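Local coordinates for cofilin (Streptomyces griseoflavus, PDB 5IVU), which is a cofilin-like protein that probably binds actin, at residues Q19-K24 and N82-V87; T38-E43 and K106-R111. All coordinates share one frame; numbering follows the deposited sequence.

Overall arrangement
Both contacts pair a helix with a strand of the same mixed sheet; their centres lie about 17 Å apart. In contact 1 the last turn of helix 11-21 meets strand 81-89, and in contact 2 helix 96-112 meets strand 39-46. Phe86, on the strand of contact 1, also packs on the helix of contact 2, so the two adjoin. Contact 2 belongs to the core, with two of its three touching residues buried; contact 1 is partly buried and adds a lysine chain to its leucines. Both are apolar where they touch, burying 120 Å² in contact 1 and 133 Å² in contact 2, but contact 1 has the shorter approaches and a charged side chain at its margin.

Contact 1. Residues Q19-K24 and N82-V87; sequences QLKLGK and NKLTFV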
# COMPACT_ATOMS: atom_id res chain seq x y z
N GLN A 19 -2.78 -10.95 8.76
CA GLN A 19 -4.15 -11.38 8.46
C GLN A 19 -4.44 -11.39 6.94
O GLN A 19 -5.02 -12.34 6.41
CB GLN A 19 -5.16 -10.49 9.17
CG GLN A 19 -6.56 -11.07 9.24
CD GLN A 19 -7.63 -10.04 9.57
OE1 GLN A 19 -8.82 -10.25 9.29
NE2 GLN A 19 -7.22 -8.91 10.15
N LEU A 20 -4.01 -10.34 6.24
CA LEU A 20 -4.07 -10.32 4.78
C LEU A 20 -3.32 -11.51 4.19
O LEU A 20 -3.81 -12.18 3.28
CB LEU A 20 -3.53 -8.99 4.21
CG LEU A 20 -3.49 -8.80 2.67
CD1 LEU A 20 -3.85 -7.38 2.25
CD2 LEU A 20 -2.13 -9.16 2.09
N LYS A 21 -2.12 -11.75 4.71
CA LYS A 21 -1.22 -12.78 4.19
C LYS A 21 -1.73 -14.23 4.40
O LYS A 21 -1.50 -15.08 3.55
CB LYS A 21 0.16 -12.61 4.81
CG LYS A 21 1.26 -13.39 4.12
CD LYS A 21 2.61 -12.67 4.18
CE LYS A 21 3.13 -12.53 5.60
NZ LYS A 21 4.62 -12.64 5.66
N LEU A 22 -2.44 -14.47 5.51
CA LEU A 22 -2.89 -15.78 5.98
C LEU A 22 -4.39 -15.85 5.78
O LEU A 22 -5.15 -15.28 6.57
CB LEU A 22 -2.69 -15.94 7.49
CG LEU A 22 -1.51 -16.44 8.33
CD1 LEU A 22 -0.66 -15.31 8.90
CD2 LEU A 22 -2.06 -17.27 9.48
N GLY A 23 -4.83 -16.56 4.75
CA GLY A 23 -6.26 -16.75 4.53
C GLY A 23 -6.96 -15.54 3.98
O GLY A 23 -6.38 -14.47 3.89
N LYS A 24 -8.24 -15.72 3.70
CA LYS A 24 -9.01 -14.91 2.77
C LYS A 24 -10.06 -14.10 3.50
O LYS A 24 -11.26 -14.37 3.39
CB LYS A 24 -9.68 -15.84 1.74
CG LYS A 24 -8.83 -17.05 1.35
CD LYS A 24 -9.49 -17.86 0.25
CE LYS A 24 -9.20 -19.35 0.38
NZ LYS A 24 -7.76 -19.66 0.53
N ASN A 82 -0.31 -15.20 -7.22
CA ASN A 82 -0.54 -14.03 -6.36
C ASN A 82 0.78 -13.39 -5.99
O ASN A 82 1.78 -14.09 -5.80
CB ASN A 82 -1.32 -14.38 -5.09
CG ASN A 82 -2.81 -14.43 -5.32
OD1 ASN A 82 -3.33 -15.37 -5.94
ND2 ASN A 82 -3.52 -13.42 -4.83
N LYS A 83 0.77 -12.07 -5.85
CA LYS A 83 1.94 -11.34 -5.39
C LYS A 83 1.55 -10.22 -4.45
O LYS A 83 0.75 -9.36 -4.79
CB LYS A 83 2.72 -10.81 -6.58
CG LYS A 83 3.57 -11.88 -7.24
CD LYS A 83 4.56 -11.32 -8.25
CE LYS A 83 5.66 -12.32 -8.54
NZ LYS A 83 6.56 -11.84 -9.63
N LEU A 84 2.12 -10.23 -3.25
CA LEU A 84 1.91 -9.17 -2.28
C LEU A 84 2.69 -7.95 -2.78
O LEU A 84 3.91 -8.01 -2.96
CB LEU A 84 2.39 -9.60 -0.88
CG LEU A 84 1.65 -10.82 -0.30
CD1 LEU A 84 2.48 -11.57 0.72
CD2 LEU A 84 0.31 -10.42 0.29
N THR A 85 1.96 -6.86 -3.00
CA THR A 85 2.47 -5.67 -3.66
C THR A 85 2.44 -4.48 -2.71
O THR A 85 1.38 -4.10 -2.23
CB THR A 85 1.60 -5.35 -4.89
OG1 THR A 85 1.50 -6.50 -5.74
CG2 THR A 85 2.17 -4.17 -5.67
N PHE A 86 3.62 -3.91 -2.43
CA PHE A 86 3.74 -2.67 -1.67
C PHE A 86 3.69 -1.48 -2.61
O PHE A 86 4.32 -1.50 -3.67
CB PHE A 86 5.06 -2.65 -0.90
CG PHE A 86 5.16 -1.54 0.11
CD1 PHE A 86 4.63 -1.70 1.38
CD2 PHE A 86 5.79 -0.35 -0.21
CE1 PHE A 86 4.73 -0.68 2.32
CE2 PHE A 86 5.89 0.67 0.72
CZ PHE A 86 5.36 0.50 1.99
N VAL A 87 2.92 -0.47 -2.24
CA VAL A 87 2.66 0.69 -3.07
C VAL A 87 3.01 1.92 -2.25
O VAL A 87 2.43 2.13 -1.19
CB VAL A 87 1.16 0.78 -3.46
CG1 VAL A 87 0.85 2.07 -4.22
CG2 VAL A 87 0.75 -0.43 -4.29
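Leu84 meets the helix end with both branches of its fork, CD2 touching Leu20 and CD1 touching Lys21. The two leucines run past each other in opposite directions, Leu20 CD2 beside Leu84 CD2. The modelled separation of these two methyls, 3.3 Å, is doubtful, because Leu20 has an unusual chi2 (142°) that lies away from the staggered positions. Lys21 approaches differently: its aliphatic chain crosses Leu84 at about a right angle, with CD 3.6 Å and CG 4.0 Å from Leu84 CD1. In the ADF-homology fold a mixed sheet is flanked by helices, and here the last turn of helix 11-21 sits against strand 81-89. Lys21 ends this helix, since Leu22 is the first residue to leave helical geometry. Beyond CD the lysine bends again, chi3 being 64°, and NZ reaches a hydrogen bond with Thr114 OG1, so the methylenes cover Leu84 while the ammonium end finds a polar partner elsewhere. Leu84 itself is held in the sheet by backbone hydrogen bonds with Ala117 and Val118, and its side chain also touches Asp69 of strand 64-72.

Contact 2. Residues T38-E43 and K106-R111; sequences TEIAVE and KDILRR
Ile40, Ile108 and Leu109 meet without any flat group of their own; the rings lie around them. Phe86 of strand 81-89 has Arg110 over one face, Phe86 CG lying 3.8 Å from Arg110 CD. At the rim of this ring, Phe86 CE1 is 4.1 Å from Leu109 CG. Phe86 CE2 is likewise 4.1 Å from Lys106 CG. Trp65 also touches Ile40, Lys106 and Leu109, and Phe31 touches Leu109. Across the contact itself, Ile40 reaches out from strand 39-46 and does all the touching from that side. Its CG1 branch stands anti to the carbonyl carbon (chi1 -58°) and carries CD1 to the helix, where it lies 4.1 Å from Leu109 CB and 4.2 Å from Ile108 CB. The other branch, CG2, meets Leu109 CD2 at 4.0 Å. Ile40 thus slants across two consecutive residues of helix 96-112, one methyl serving both and the other Leu109 alone. This is helix-on-sheet packing of the ADF-homology fold; in studied relatives the long helix is part of the actin-binding surface, and helix 96-112 probably corresponds to it. Arg110, which does not touch Ile40, makes a salt bridge through NE with Glu119. With every approach across the contact at ordinary van der Waals distance and no polar pair between the segments, the pairing depends on shape and burial, not on directional bonds.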
# COMPACT_ATOMS: atom_id res chain seq x y z
N THR A 38 3.63 11.34 14.29
CA THR A 38 4.29 10.45 15.27
C THR A 38 4.21 8.92 15.10
O THR A 38 5.11 8.22 15.58
CB THR A 38 3.78 10.76 16.70
OG1 THR A 38 2.35 10.57 16.74
CG2 THR A 38 4.13 12.18 17.10
N GLU A 39 3.16 8.40 14.45
CA GLU A 39 3.02 6.95 14.24
C GLU A 39 2.46 6.57 12.86
O GLU A 39 1.61 7.28 12.30
CB GLU A 39 2.18 6.30 15.35
CG GLU A 39 0.66 6.31 15.17
CD GLU A 39 -0.09 5.66 16.33
OE1 GLU A 39 0.29 5.87 17.51
OE2 GLU A 39 -1.08 4.95 16.07
N ILE A 40 2.94 5.44 12.34
CA ILE A 40 2.37 4.82 11.15
C ILE A 40 1.25 3.88 11.61
O ILE A 40 1.45 3.07 12.51
CB ILE A 40 3.42 4.03 10.35
CG1 ILE A 40 4.59 4.94 9.92
CG2 ILE A 40 2.79 3.38 9.11
CD1 ILE A 40 5.85 4.19 9.52
N ALA A 41 0.09 3.98 10.97
CA ALA A 41 -1.11 3.27 11.39
C ALA A 41 -1.88 2.77 10.19
O ALA A 41 -1.64 3.23 9.06
CB ALA A 41 -2.00 4.19 12.23
N VAL A 42 -2.82 1.85 10.44
CA VAL A 42 -3.73 1.34 9.42
C VAL A 42 -4.85 2.35 9.27
O VAL A 42 -5.58 2.57 10.21
CB VAL A 42 -4.34 -0.03 9.82
CG1 VAL A 42 -5.38 -0.50 8.80
CG2 VAL A 42 -3.24 -1.08 9.99
N GLU A 43 -4.96 2.97 8.10
CA GLU A 43 -6.12 3.81 7.79
C GLU A 43 -7.33 2.93 7.51
O GLU A 43 -8.42 3.21 7.99
CB GLU A 43 -5.87 4.72 6.58
CG GLU A 43 -6.95 5.80 6.41
CD GLU A 43 -6.84 6.59 5.12
OE1 GLU A 43 -6.24 6.10 4.15
OE2 GLU A 43 -7.37 7.71 5.06
N LYS A 106 8.95 5.63 5.17
CA LYS A 106 8.60 4.46 4.34
C LYS A 106 9.26 3.16 4.81
O LYS A 106 8.57 2.19 5.12
CB LYS A 106 8.96 4.69 2.87
CG LYS A 106 8.39 3.65 1.92
CD LYS A 106 9.21 3.51 0.64
CE LYS A 106 10.36 2.53 0.80
NZ LYS A 106 10.76 1.95 -0.52
N ASP A 107 10.59 3.18 4.86
CA ASP A 107 11.39 1.97 5.14
C ASP A 107 11.10 1.33 6.48
O ASP A 107 11.29 0.13 6.63
CB ASP A 107 12.89 2.28 5.04
CG ASP A 107 13.33 2.56 3.61
OD1 ASP A 107 13.26 1.64 2.78
OD2 ASP A 107 13.72 3.72 3.32
N ILE A 108 10.65 2.12 7.46
CA ILE A 108 10.22 1.59 8.75
C ILE A 108 9.10 0.58 8.53
O ILE A 108 9.22 -0.58 8.93
CB ILE A 108 9.72 2.70 9.71
CG1 ILE A 108 10.86 3.67 10.07
CG2 ILE A 108 9.15 2.09 10.98
CD1 ILE A 108 10.39 4.94 10.76
N LEU A 109 8.04 1.02 7.86
CA LEU A 109 6.91 0.16 7.50
C LEU A 109 7.31 -0.97 6.55
O LEU A 109 6.94 -2.12 6.76
CB LEU A 109 5.75 0.99 6.90
CG LEU A 109 4.55 0.27 6.26
CD1 LEU A 109 3.88 -0.73 7.20
CD2 LEU A 109 3.53 1.29 5.78
N ARG A 110 8.07 -0.63 5.51
CA ARG A 110 8.43 -1.60 4.46
C ARG A 110 9.26 -2.77 4.99
O ARG A 110 9.03 -3.92 4.62
CB ARG A 110 9.16 -0.90 3.31
CG ARG A 110 9.68 -1.78 2.19
CD ARG A 110 8.59 -2.53 1.43
NE ARG A 110 9.19 -3.58 0.60
CZ ARG A 110 9.53 -4.80 1.03
NH1 ARG A 110 9.31 -5.20 2.29
NH2 ARG A 110 10.09 -5.65 0.17
N ARG A 111 10.21 -2.47 5.88
CA ARG A 111 11.07 -3.49 6.52
C ARG A 111 10.26 -4.46 7.41
O ARG A 111 10.60 -5.64 7.49
CB ARG A 111 12.18 -2.82 7.34
CG ARG A 111 13.40 -3.69 7.58
CD ARG A 111 14.42 -2.98 8.47
NE ARG A 111 13.97 -2.94 9.86
CZ ARG A 111 14.37 -3.76 10.85
NH1 ARG A 111 15.27 -4.73 10.65
NH2 ARG A 111 13.85 -3.60 12.06